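Local atomic coordinates of lipoprotein (Bacteroides vulgatus, PDB entry 3U6G), a protein that is of unknown function but is a probable lipoprotein with an immunoglobulin-like fold, from a family related to PLAT/LH2 and C2-like calcium-binding domains. Residues Ile9-Ile14 against Ile96-Val101; Gly76-Ile81 against Asn113-Thr118; Ala32-Pro37 against Asn68-Thr73. All coordinates share one frame; numbering follows the deposited sequence. Where two conformers were deposited one is given.

Contact 1. Residues Ile9-Ile14 against Ile96-Val101; sequences IHKIVI and IDDKEV
Ile-96 packs alongside His-10 in a non-hydrogen-bonded antiparallel pair, where strand 87-96 reaches the start of strand 10-18 and turns back into strand 99-109 of the immunoglobulin-like fold through a two-residue beta-hairpin with a type I' turn, Ile-96 to Lys-99. From CB of Ile-96 the two branches part. CG2 stands 4.0 Å from NE2 of His-10. CG1, anti to the carbonyl carbon (chi1 -55°), lies over one face of the imidazole, off-centre toward the rim and 3.8 Å from the ring centroid, as a CH-pi contact. Beyond it CD1 comes closest to CE1 of His-10, at 3.4 Å. Both ring nitrogens bond elsewhere, ND1 with Thr-123 OG1 and NE2 with Gln-6 O.

The backbones join next door. Asp-97 N donates to Ile-9 O at 2.8 Å, and Ile-9 N returns a 2.9 Å bond to OD1 of Asp-97, approaching from above the carboxylate plane. A water that donates to Ile-9 O accepts from Asp-98 N. Lys-11 NZ and OD1 of Asp-98 are 4.1 Å apart, too far for a salt bridge; a second water bonds to both.

The chemistry is thus divided: an aliphatic branch covers one face of the buried imidazole, while the exposed turn is held by backbone and carboxylate bonds, and the Lys-11/Asp-98 pair is joined through a water.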
ATOM      1  N   ILE A   9      15.572   8.280  -6.411  1.00 15.20           N
ATOM      2  CA  ILE A   9      14.942   8.591  -5.136  0.50 16.01           C
ATOM      3  C   ILE A   9      13.453   8.833  -5.391  1.00 15.24           C
ATOM      4  O   ILE A   9      13.066   9.800  -6.043  1.00 16.01           O
ATOM      5  CB  ILE A   9      15.602   9.788  -4.416  0.50 15.90           C
ATOM      6  CG1 ILE A   9      17.053   9.460  -4.041  0.50 15.02           C
ATOM      7  CG2 ILE A   9      14.815  10.146  -3.155  0.50 16.88           C
ATOM      8  CD1 ILE A   9      17.813  10.641  -3.431  0.50 17.49           C
ATOM      9  N   HIS A  10      12.637   7.897  -4.913  1.00 13.86           N
ATOM     10  CA  HIS A  10      11.188   8.028  -4.989  1.00 14.15           C
ATOM     11  C   HIS A  10      10.712   8.730  -3.733  1.00 14.20           C
ATOM     12  O   HIS A  10      11.264   8.527  -2.634  1.00 15.43           O
ATOM     13  CB  HIS A  10      10.521   6.656  -5.128  1.00 14.25           C
ATOM     14  CG  HIS A  10      10.836   5.988  -6.418  1.00 14.04           C
ATOM     15  ND1 HIS A  10       9.869   5.628  -7.332  1.00 14.28           N
ATOM     16  CD2 HIS A  10      12.025   5.694  -6.991  1.00 15.50           C
ATOM     17  CE1 HIS A  10      10.448   5.137  -8.408  1.00 15.22           C
ATOM     18  NE2 HIS A  10      11.759   5.167  -8.227  1.00 15.47           N
ATOM     19  N   LYS A  11       9.680   9.555  -3.889  1.00 13.97           N
ATOM     20  CA  LYS A  11       9.164  10.314  -2.767  1.00 14.31           C
ATOM     21  C   LYS A  11       7.664  10.472  -2.865  1.00 13.71           C
ATOM     22  O   LYS A  11       7.133  10.636  -3.962  1.00 14.10           O
ATOM     23  CB  LYS A  11       9.831  11.700  -2.743  1.00 16.76           C
ATOM     24  CG  LYS A  11       9.392  12.591  -1.592  1.00 16.52           C
ATOM     25  CD  LYS A  11      10.369  13.721  -1.308  1.00 24.42           C
ATOM     26  CE  LYS A  11      10.419  14.715  -2.413  1.00 25.69           C
ATOM     27  NZ  LYS A  11      11.243  15.905  -1.992  1.00 26.07           N
ATOM     28  N   ILE A  12       7.010  10.481  -1.703  1.00 13.70           N
ATOM     29  CA  ILE A  12       5.612  10.841  -1.574  1.00 13.93           C
ATOM     30  C   ILE A  12       5.482  11.981  -0.583  1.00 14.64           C
ATOM     31  O   ILE A  12       6.030  11.935   0.501  1.00 15.84           O
ATOM     32  CB  ILE A  12       4.779   9.640  -1.050  1.00 16.16           C
ATOM     33  CG1 ILE A  12       4.742   8.523  -2.093  1.00 20.01           C
ATOM     34  CG2 ILE A  12       3.363  10.068  -0.626  1.00 19.40           C
ATOM     35  CD1 ILE A  12       3.810   8.744  -3.250  1.00 23.21           C
ATOM     36  N   VAL A  13       4.745  13.006  -0.984  1.00 14.75           N
ATOM     37  CA  VAL A  13       4.386  14.098  -0.103  1.00 15.03           C
ATOM     38  C   VAL A  13       2.878  14.105   0.058  1.00 15.86           C
ATOM     39  O   VAL A  13       2.153  13.991  -0.922  1.00 17.11           O
ATOM     40  CB  VAL A  13       4.829  15.456  -0.683  1.00 17.31           C
ATOM     41  CG1 VAL A  13       4.226  16.613   0.158  1.00 22.19           C
ATOM     42  CG2 VAL A  13       6.336  15.543  -0.709  1.00 16.72           C
ATOM     43  N   ILE A  14       2.411  14.227   1.303  1.00 17.03           N
ATOM     44  CA  ILE A  14       0.979  14.327   1.583  1.00 17.20           C
ATOM     45  C   ILE A  14       0.693  15.634   2.304  1.00 17.79           C
ATOM     46  O   ILE A  14       1.383  15.987   3.265  1.00 20.84           O
ATOM     47  CB  ILE A  14       0.478  13.145   2.452  1.00 20.24           C
ATOM     48  CG1 ILE A  14       0.814  11.817   1.766  1.00 22.73           C
ATOM     49  CG2 ILE A  14      -1.010  13.272   2.697  1.00 22.24           C
ATOM     50  CD1 ILE A  14       0.638  10.599   2.628  1.00 28.76           C
ATOM     51  N   ILE A  96      10.005  11.190  -8.603  1.00 13.31           N
ATOM     52  CA  ILE A  96      11.260  10.488  -8.751  1.00 14.31           C
ATOM     53  C   ILE A  96      12.343  11.528  -9.037  1.00 15.05           C
ATOM     54  O   ILE A  96      12.240  12.302 -10.003  1.00 16.47           O
ATOM     55  CB  ILE A  96      11.232   9.441  -9.900  1.00 15.78           C
ATOM     56  CG1 ILE A  96      10.070   8.465  -9.718  1.00 16.15           C
ATOM     57  CG2 ILE A  96      12.564   8.666  -9.982  1.00 17.46           C
ATOM     58  CD1 ILE A  96       9.939   7.467 -10.842  1.00 17.06           C
ATOM     59  N   ASP A  97      13.366  11.568  -8.187  1.00 15.44           N
ATOM     60  CA  ASP A  97      14.454  12.554  -8.311  1.00 16.93           C
ATOM     61  C   ASP A  97      13.903  13.971  -8.511  1.00 16.81           C
ATOM     62  O   ASP A  97      14.353  14.707  -9.390  1.00 18.55           O
ATOM     63  CB  ASP A  97      15.389  12.188  -9.460  1.00 17.94           C
ATOM     64  CG  ASP A  97      16.108  10.873  -9.233  1.00 19.10           C
ATOM     65  OD1 ASP A  97      16.391  10.515  -8.067  1.00 19.98           O
ATOM     66  OD2 ASP A  97      16.404  10.208 -10.242  1.00 25.19           O
ATOM     67  N   ASP A  98      12.933  14.334  -7.673  1.00 16.76           N
ATOM     68  CA  ASP A  98      12.326  15.680  -7.627  1.00 15.76           C
ATOM     69  C   ASP A  98      11.398  16.032  -8.776  1.00 15.96           C
ATOM     70  O   ASP A  98      10.794  17.098  -8.755  1.00 17.41           O
ATOM     71  CB  ASP A  98      13.375  16.797  -7.492  1.00 19.29           C
ATOM     72  CG  ASP A  98      14.297  16.619  -6.284  1.00 22.58           C
ATOM     73  OD1 ASP A  98      13.806  16.304  -5.184  1.00 24.91           O
ATOM     74  OD2 ASP A  98      15.519  16.832  -6.436  1.00 29.20           O
ATOM     75  N   LYS A  99      11.242  15.136  -9.746  1.00 15.07           N
ATOM     76  CA  LYS A  99      10.267  15.324 -10.806  1.00 15.98           C
ATOM     77  C   LYS A  99       8.935  14.709 -10.371  1.00 14.31           C
ATOM     78  O   LYS A  99       8.894  13.563  -9.925  1.00 15.84           O
ATOM     79  CB  LYS A  99      10.734  14.658 -12.092  1.00 17.48           C
ATOM     80  CG  LYS A  99       9.772  14.815 -13.258  1.00 22.49           C
ATOM     81  CD  LYS A  99      10.314  14.172 -14.524  1.00 26.42           C
ATOM     82  CE  LYS A  99       9.342  14.287 -15.693  1.00 32.82           C
ATOM     83  NZ  LYS A  99       9.949  13.773 -16.957  1.00 41.44           N
ATOM     84  N   GLU A 100       7.850  15.472 -10.513  1.00 14.58           N
ATOM     85  CA  GLU A 100       6.532  14.977 -10.182  1.00 15.03           C
ATOM     86  C   GLU A 100       6.117  13.976 -11.238  1.00 16.41           C
ATOM     87  O   GLU A 100       6.140  14.292 -12.428  1.00 18.83           O
ATOM     88  CB  GLU A 100       5.514  16.121 -10.090  1.00 15.67           C
ATOM     89  CG  GLU A 100       4.090  15.622  -9.872  1.00 17.57           C
ATOM     90  CD  GLU A 100       3.075  16.726  -9.643  1.00 19.35           C
ATOM     91  OE1 GLU A 100       3.415  17.790  -9.079  1.00 19.68           O
ATOM     92  OE2 GLU A 100       1.914  16.502 -10.007  1.00 22.75           O
ATOM     93  N   VAL A 101       5.730  12.771 -10.806  1.00 15.82           N
ATOM     94  CA  VAL A 101       5.326  11.748 -11.756  1.00 15.91           C
ATOM     95  C   VAL A 101       3.838  11.401 -11.695  1.00 16.01           C
ATOM     96  O   VAL A 101       3.274  10.976 -12.694  1.00 21.63           O
ATOM     97  CB  VAL A 101       6.216  10.496 -11.672  1.00 18.68           C
ATOM     98  CG1 VAL A 101       7.641  10.846 -12.090  1.00 22.25           C
ATOM     99  CG2 VAL A 101       6.181   9.873 -10.294  1.00 19.27           C
TER
HETATM  100  O   HOH W   1      12.311  12.578  -5.393  1.00 18.57           O
HETATM  101  O   HOH W   2      11.389  16.868  -4.397  1.00 35.03           O

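Contact 2. Residues Gly76-Ile81 against Asn113-Thr118; sequences GSVSSI and NTLIET
Leu-115 and Val-78 each place a carbon anti to the backbone N, CG of Leu-115 at chi1 -174° and CG1 of Val-78 at 175°, and the two side chains lie side by side, pointing the same way. CD2 of Leu-115 meets CG1 of Val-78 at 4.0 Å. The pair sits on antiparallel strands 71-80 and 115-122, neighbours in the immunoglobulin-like fold, whose axes here run 4.6 Å apart.

Two hydrogen-bonded pairs, Val-78 with Glu-117 and Ser-80 with Leu-115, supply four backbone bonds; the longest, Ser-80 N to Leu-115 O, measures 3.0 Å. The non-hydrogen-bonded pairs alternate with them, Ser-79 with Ile-116 between the two and Ser-77 with Thr-118 beyond Val-78. Their face, opposite that of Val-78 and Leu-115, meets the second subunit: Ser-77 packs on Ala-32 and Thr-118 on Phe-71 of that subunit. On the Val-78 face, Tyr-108 of strand 99-109 and Phe-23 add cover, and the hydroxyl of Ser-80 is bound by Ser-22 O and Ser-82 N.

The oxygen of Val-78 is closely surrounded: besides its 2.8 Å bond from Glu-117 N, it has CA of Ile-116 at 3.5 Å and CD2 of Leu-115 at 3.6 Å.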
ATOM      1  N   GLY A  76      -4.198   5.160   1.168  1.00 19.39           N
ATOM      2  CA  GLY A  76      -4.767   5.870   2.287  1.00 22.03           C
ATOM      3  C   GLY A  76      -6.246   5.642   2.497  1.00 19.27           C
ATOM      4  O   GLY A  76      -6.966   5.222   1.601  1.00 18.18           O
ATOM      5  N   SER A  77      -6.665   5.930   3.723  1.00 18.99           N
ATOM      6  CA  SER A  77      -8.086   5.955   4.029  0.50 17.18           C
ATOM      7  C   SER A  77      -8.424   7.244   4.732  1.00 19.47           C
ATOM      8  O   SER A  77      -7.630   7.812   5.488  1.00 17.64           O
ATOM      9  CB  SER A  77      -8.521   4.773   4.895  0.50 18.18           C
ATOM     10  OG  SER A  77      -7.983   4.895   6.189  0.50 19.07           O
ATOM     11  N   VAL A  78      -9.624   7.716   4.425  1.00 18.40           N
ATOM     12  CA  VAL A  78     -10.175   8.924   4.995  1.00 19.51           C
ATOM     13  C   VAL A  78     -11.528   8.548   5.553  1.00 18.79           C
ATOM     14  O   VAL A  78     -12.341   7.970   4.844  1.00 21.55           O
ATOM     15  CB  VAL A  78     -10.342  10.021   3.921  1.00 21.18           C
ATOM     16  CG1 VAL A  78     -11.048  11.247   4.500  1.00 22.69           C
ATOM     17  CG2 VAL A  78      -8.975  10.386   3.334  1.00 23.37           C
ATOM     18  N   SER A  79     -11.761   8.862   6.825  1.00 20.04           N
ATOM     19  CA  SER A  79     -13.020   8.516   7.456  1.00 22.44           C
ATOM     20  C   SER A  79     -13.528   9.628   8.363  1.00 23.01           C
ATOM     21  O   SER A  79     -12.753  10.448   8.858  1.00 21.41           O
ATOM     22  CB  SER A  79     -12.868   7.215   8.238  1.00 19.83           C
ATOM     23  OG  SER A  79     -11.880   7.349   9.246  1.00 22.12           O
ATOM     24  N   SER A  80     -14.842   9.642   8.573  1.00 21.88           N
ATOM     25  CA  SER A  80     -15.488  10.640   9.432  1.00 24.26           C
ATOM     26  C   SER A  80     -16.878  10.180   9.832  1.00 23.64           C
ATOM     27  O   SER A  80     -17.594   9.572   9.026  1.00 27.17           O
ATOM     28  CB  SER A  80     -15.581  12.009   8.741  1.00 23.18           C
ATOM     29  OG  SER A  80     -16.197  12.966   9.602  1.00 25.75           O
ATOM     30  N   ILE A  81     -17.236  10.448  11.088  1.00 27.25           N
ATOM     31  CA  ILE A  81     -18.609  10.269  11.575  1.00 32.54           C
ATOM     32  C   ILE A  81     -19.254  11.616  11.919  1.00 35.53           C
ATOM     33  O   ILE A  81     -20.301  11.653  12.567  1.00 35.10           O
ATOM     34  CB  ILE A  81     -18.666   9.365  12.834  1.00 35.52           C
ATOM     35  CG1 ILE A  81     -17.748   9.913  13.946  1.00 34.84           C
ATOM     36  CG2 ILE A  81     -18.311   7.937  12.458  1.00 37.64           C
ATOM     37  CD1 ILE A  81     -18.080   9.391  15.341  1.00 43.36           C
ATOM     38  N   ASN A 113     -24.029  10.894   6.805  1.00 36.88           N
ATOM     39  CA  ASN A 113     -23.776   9.472   6.928  1.00 34.75           C
ATOM     40  C   ASN A 113     -22.300   9.264   7.226  1.00 34.32           C
ATOM     41  O   ASN A 113     -21.491  10.184   7.083  1.00 35.81           O
ATOM     42  CB  ASN A 113     -24.122   8.731   5.630  1.00 40.59           C
ATOM     43  CG  ASN A 113     -25.592   8.819   5.277  1.00 46.46           C
ATOM     44  OD1 ASN A 113     -26.462   8.532   6.104  1.00 56.67           O
ATOM     45  ND2 ASN A 113     -25.879   9.210   4.038  1.00 40.54           N
ATOM     46  N   THR A 114     -21.956   8.051   7.636  1.00 31.39           N
ATOM     47  CA  THR A 114     -20.577   7.645   7.852  0.50 29.59           C
ATOM     48  C   THR A 114     -19.787   7.836   6.564  1.00 28.43           C
ATOM     49  O   THR A 114     -20.260   7.421   5.499  1.00 29.45           O
ATOM     50  CB  THR A 114     -20.542   6.153   8.234  0.50 29.56           C
ATOM     51  OG1 THR A 114     -21.588   5.878   9.177  0.50 31.01           O
ATOM     52  CG2 THR A 114     -19.207   5.769   8.829  0.50 27.68           C
ATOM     53  N   LEU A 115     -18.601   8.434   6.645  1.00 27.27           N
ATOM     54  CA  LEU A 115     -17.746   8.619   5.465  1.00 25.54           C
ATOM     55  C   LEU A 115     -16.543   7.686   5.566  1.00 23.47           C
ATOM     56  O   LEU A 115     -15.840   7.696   6.567  1.00 21.46           O
ATOM     57  CB  LEU A 115     -17.273  10.072   5.363  1.00 26.22           C
ATOM     58  CG  LEU A 115     -16.471  10.489   4.114  1.00 27.53           C
ATOM     59  CD1 LEU A 115     -16.788  11.926   3.733  1.00 31.55           C
ATOM     60  CD2 LEU A 115     -14.963  10.323   4.281  1.00 25.53           C
ATOM     61  N   ILE A 116     -16.360   6.864   4.537  1.00 22.34           N
ATOM     62  CA  ILE A 116     -15.179   6.019   4.397  0.50 20.12           C
ATOM     63  C   ILE A 116     -14.747   6.057   2.936  1.00 18.77           C
ATOM     64  O   ILE A 116     -15.491   5.615   2.047  1.00 20.73           O
ATOM     65  CB  ILE A 116     -15.443   4.550   4.863  0.50 22.97           C
ATOM     66  CG1 ILE A 116     -14.312   3.618   4.408  0.50 21.39           C
ATOM     67  CG2 ILE A 116     -16.789   4.038   4.344  0.50 22.58           C
ATOM     68  CD1 ILE A 116     -12.940   4.033   4.885  0.50 24.41           C
ATOM     69  N   GLU A 117     -13.554   6.585   2.682  1.00 18.94           N
ATOM     70  CA  GLU A 117     -13.050   6.647   1.328  1.00 20.33           C
ATOM     71  C   GLU A 117     -11.602   6.203   1.331  1.00 19.69           C
ATOM     72  O   GLU A 117     -10.932   6.279   2.353  1.00 21.13           O
ATOM     73  CB  GLU A 117     -13.157   8.065   0.781  1.00 21.48           C
ATOM     74  CG  GLU A 117     -14.578   8.622   0.806  1.00 24.64           C
ATOM     75  CD  GLU A 117     -15.502   7.978  -0.214  1.00 28.37           C
ATOM     76  OE1 GLU A 117     -15.009   7.336  -1.164  1.00 35.25           O
ATOM     77  OE2 GLU A 117     -16.731   8.150  -0.084  1.00 34.16           O
ATOM     78  N   THR A 118     -11.130   5.732   0.186  1.00 18.35           N
ATOM     79  CA  THR A 118      -9.748   5.283   0.073  1.00 17.30           C
ATOM     80  C   THR A 118      -9.106   5.874  -1.172  1.00 18.71           C
ATOM     81  O   THR A 118      -9.793   6.319  -2.097  1.00 20.59           O
ATOM     82  CB  THR A 118      -9.664   3.733   0.049  1.00 21.63           C
ATOM     83  OG1 THR A 118     -10.301   3.208  -1.131  1.00 24.22           O
ATOM     84  CG2 THR A 118     -10.294   3.142   1.301  1.00 22.12           C
TER

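Contact 3. Residues Ala32-Pro37 against Asn68-Thr73; sequences ADKGGP and NAFFMT
Phe-70 lays its ring against the backbone of Ala-32 and Asp-33, meeting main-chain atoms over a face and at an edge. Its CG stands between the backbone N and the carbonyl carbon (chi1 59°), 3.9 Å from Ala-32 O. The carbonyl oxygen of Ala-32 lies over the centre of one ring face, 3.8 Å above the plane. That oxygen also accepts from Phe-70 N at 2.9 Å, so the residue that bonds to the carbonyl also covers it with its ring. Farther along the ring, CZ touches CB of Ala-32 at 3.9 Å. The backbone N of Lys-34 comes to the edge near the ring plane, 3.6 Å from CE2 of Phe-70, and the Lys-34 side chain, bent at chi2 and chi4, crosses Phe-70 at about a right angle.

A second backbone bond, Ala-32 N to Phe-71 O at 3.0 Å, completes the link on the strand side. Next along the chain, Asp-33 lies beside Asn-68, with CB of Asp-33 3.3 Å from Asn-68 O. One water donates to OD2 of Asp-33 and accepts from ND2 of Asn-68; another accepts from Lys-34 N and donates to Asn-68 O. The other carboxylate oxygen, OD1 of Asp-33, takes the N-H of Gly-35 at 2.9 Å in an Asx turn, within the type I turn from Asp-33 to Gly-36.

That turn is the hairpin bend joining strands 24-33 and 36-41, set beside the loop that leads into strand 71-80. Ala-69 and Met-72 (selenomethionine) pack on His-10 of strand 10-18, Phe-71 touches Ser-122 of strand 115-122, and Ser-77 of the second subunit lies against both Ala-32 and Phe-70.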
ATOM      1  N   ALA A  32       9.846  -0.693  -3.571  1.00 13.15           N
ATOM      2  CA  ALA A  32      10.660  -1.835  -3.903  1.00 13.46           C
ATOM      3  C   ALA A  32      11.930  -1.430  -4.600  1.00 13.54           C
ATOM      4  O   ALA A  32      11.946  -0.477  -5.376  1.00 14.10           O
ATOM      5  CB  ALA A  32       9.880  -2.781  -4.820  1.00 16.06           C
ATOM      6  N   ASP A  33      12.981  -2.179  -4.308  1.00 14.71           N
ATOM      7  CA  ASP A  33      14.184  -2.187  -5.117  1.00 15.85           C
ATOM      8  C   ASP A  33      14.434  -3.628  -5.595  1.00 17.45           C
ATOM      9  O   ASP A  33      13.627  -4.532  -5.333  1.00 16.25           O
ATOM     10  CB  ASP A  33      15.365  -1.519  -4.386  1.00 16.30           C
ATOM     11  CG  ASP A  33      15.798  -2.242  -3.126  1.00 18.46           C
ATOM     12  OD1 ASP A  33      15.838  -3.495  -3.107  1.00 17.81           O
ATOM     13  OD2 ASP A  33      16.128  -1.557  -2.126  1.00 19.01           O
ATOM     14  N   LYS A  34      15.523  -3.836  -6.332  1.00 17.58           N
ATOM     15  CA  LYS A  34      15.748  -5.132  -6.964  0.50 18.70           C
ATOM     16  C   LYS A  34      15.991  -6.268  -5.955  1.00 19.79           C
ATOM     17  O   LYS A  34      15.912  -7.443  -6.320  1.00 21.50           O
ATOM     18  CB  LYS A  34      16.899  -5.054  -7.980  0.50 20.44           C
ATOM     19  CG  LYS A  34      16.549  -4.366  -9.307  0.50 24.01           C
ATOM     20  CD  LYS A  34      15.709  -5.266 -10.223  0.50 29.54           C
ATOM     21  CE  LYS A  34      15.701  -4.795 -11.667  0.50 30.65           C
ATOM     22  NZ  LYS A  34      15.553  -3.324 -11.811  0.50 31.25           N
ATOM     23  N   GLY A  35      16.270  -5.920  -4.697  1.00 18.40           N
ATOM     24  CA  GLY A  35      16.508  -6.898  -3.648  1.00 20.44           C
ATOM     25  C   GLY A  35      15.440  -7.090  -2.589  1.00 19.97           C
ATOM     26  O   GLY A  35      15.568  -7.968  -1.750  1.00 24.01           O
ATOM     27  N   GLY A  36      14.407  -6.264  -2.591  1.00 21.41           N
ATOM     28  CA  GLY A  36      13.398  -6.330  -1.561  1.00 22.65           C
ATOM     29  C   GLY A  36      12.625  -5.043  -1.346  1.00 17.12           C
ATOM     30  O   GLY A  36      12.760  -4.081  -2.121  1.00 17.71           O
ATOM     31  N   PRO A  37      11.824  -5.018  -0.279  1.00 17.88           N
ATOM     32  CA  PRO A  37      11.136  -3.786   0.069  1.00 15.86           C
ATOM     33  C   PRO A  37      12.122  -2.636   0.241  1.00 15.35           C
ATOM     34  O   PRO A  37      13.232  -2.823   0.745  1.00 17.33           O
ATOM     35  CB  PRO A  37      10.408  -4.133   1.370  1.00 17.14           C
ATOM     36  CG  PRO A  37      10.196  -5.628   1.309  1.00 18.84           C
ATOM     37  CD  PRO A  37      11.412  -6.153   0.577  1.00 19.97           C
ATOM     38  N   ASN A  68      18.021   3.461  -4.900  1.00 16.67           N
ATOM     39  CA  ASN A  68      17.919   2.170  -5.575  1.00 17.51           C
ATOM     40  C   ASN A  68      16.487   1.760  -5.884  1.00 16.03           C
ATOM     41  O   ASN A  68      16.273   0.770  -6.573  1.00 16.42           O
ATOM     42  CB  ASN A  68      18.562   1.071  -4.732  1.00 17.28           C
ATOM     43  CG  ASN A  68      20.016   1.339  -4.432  1.00 18.55           C
ATOM     44  OD1 ASN A  68      20.744   1.899  -5.262  1.00 19.69           O
ATOM     45  ND2 ASN A  68      20.446   0.972  -3.219  1.00 20.48           N
ATOM     46  N   ALA A  69      15.514   2.502  -5.376  1.00 15.44           N
ATOM     47  CA  ALA A  69      14.123   2.112  -5.545  1.00 14.87           C
ATOM     48  C   ALA A  69      13.671   2.306  -6.974  1.00 14.55           C
ATOM     49  O   ALA A  69      14.159   3.208  -7.664  1.00 15.24           O
ATOM     50  CB  ALA A  69      13.231   2.895  -4.592  1.00 14.93           C
ATOM     51  N   PHE A  70      12.750   1.446  -7.428  1.00 13.52           N
ATOM     52  CA  PHE A  70      12.152   1.623  -8.755  1.00 14.29           C
ATOM     53  C   PHE A  70      10.651   1.828  -8.689  1.00 14.19           C
ATOM     54  O   PHE A  70      10.023   2.025  -9.715  1.00 16.08           O
ATOM     55  CB  PHE A  70      12.522   0.492  -9.723  1.00 16.10           C
ATOM     56  CG  PHE A  70      12.110  -0.875  -9.261  1.00 16.68           C
ATOM     57  CD1 PHE A  70      10.773  -1.238  -9.268  1.00 19.84           C
ATOM     58  CD2 PHE A  70      13.044  -1.795  -8.811  1.00 20.21           C
ATOM     59  CE1 PHE A  70      10.370  -2.499  -8.858  1.00 20.60           C
ATOM     60  CE2 PHE A  70      12.638  -3.060  -8.409  1.00 20.87           C
ATOM     61  CZ  PHE A  70      11.303  -3.393  -8.399  1.00 18.81           C
ATOM     62  N   PHE A  71      10.087   1.845  -7.481  1.00 14.11           N
ATOM     63  CA  PHE A  71       8.662   1.938  -7.265  1.00 15.79           C
ATOM     64  C   PHE A  71       8.384   2.337  -5.828  1.00 14.55           C
ATOM     65  O   PHE A  71       9.076   1.892  -4.920  1.00 14.64           O
ATOM     66  CB  PHE A  71       8.039   0.575  -7.523  1.00 18.15           C
ATOM     67  CG  PHE A  71       6.540   0.524  -7.380  1.00 18.38           C
ATOM     68  CD1 PHE A  71       5.713   1.241  -8.231  1.00 18.92           C
ATOM     69  CD2 PHE A  71       5.959  -0.296  -6.427  1.00 22.75           C
ATOM     70  CE1 PHE A  71       4.325   1.180  -8.116  1.00 22.17           C
ATOM     71  CE2 PHE A  71       4.560  -0.377  -6.303  1.00 24.45           C
ATOM     72  CZ  PHE A  71       3.745   0.360  -7.164  1.00 22.42           C
HETATM   73  N   MSE A  72       7.356   3.168  -5.637  1.00 13.96           N
HETATM   74  CA  MSE A  72       6.884   3.566  -4.326  1.00 13.07           C
HETATM   75  C   MSE A  72       5.380   3.793  -4.435  1.00 13.17           C
HETATM   76  O   MSE A  72       4.898   4.264  -5.456  1.00 16.18           O
HETATM   77  CB  MSE A  72       7.604   4.830  -3.816  1.00 16.86           C
HETATM   78  CG  MSE A  72       7.529   5.159  -2.235  1.00 22.03           C
HETATM   79 SE   MSE A  72       8.245   6.819  -1.959  0.75 19.63          SE
HETATM   80  CE  MSE A  72       8.517   6.603  -0.069  1.00 25.68           C
ATOM     81  N   THR A  73       4.664   3.410  -3.388  1.00 13.69           N
ATOM     82  CA  THR A  73       3.196   3.470  -3.321  0.50 15.25           C
ATOM     83  C   THR A  73       2.724   4.071  -2.019  1.00 14.68           C
ATOM     84  O   THR A  73       3.375   3.881  -0.987  1.00 15.92           O
ATOM     85  CB  THR A  73       2.589   2.055  -3.324  0.50 16.57           C
ATOM     86  OG1 THR A  73       3.156   1.269  -2.255  0.50 19.42           O
ATOM     87  CG2 THR A  73       2.847   1.378  -4.636  0.50 18.55           C
TER
HETATM   88  O   HOH W   3      18.647  -0.663  -1.563  1.00 22.02           O
HETATM   89  O   HOH W   4      17.152  -1.621  -7.476  1.00 26.05           O

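All three contacts belong to one antiparallel sheet system. Contacts 1 and 3 share an end of the molecule, with centres about 14 Å apart, and they touch: NE2 of His-10 comes 3.1 Å from Ala-69 O. Contact 2 lies across the chain's centre, its centre about 26 Å from that of contact 1 and 29 Å from that of contact 3, yet strand 71-80 runs through both contacts 2 and 3. Along the sequence, contact 3 falls wholly between the segments of contact 1, whereas contacts 1 and 2 interleave. Contacts 2 and 3 also meet across the dimer, since residues of each pack on the other in the second subunit.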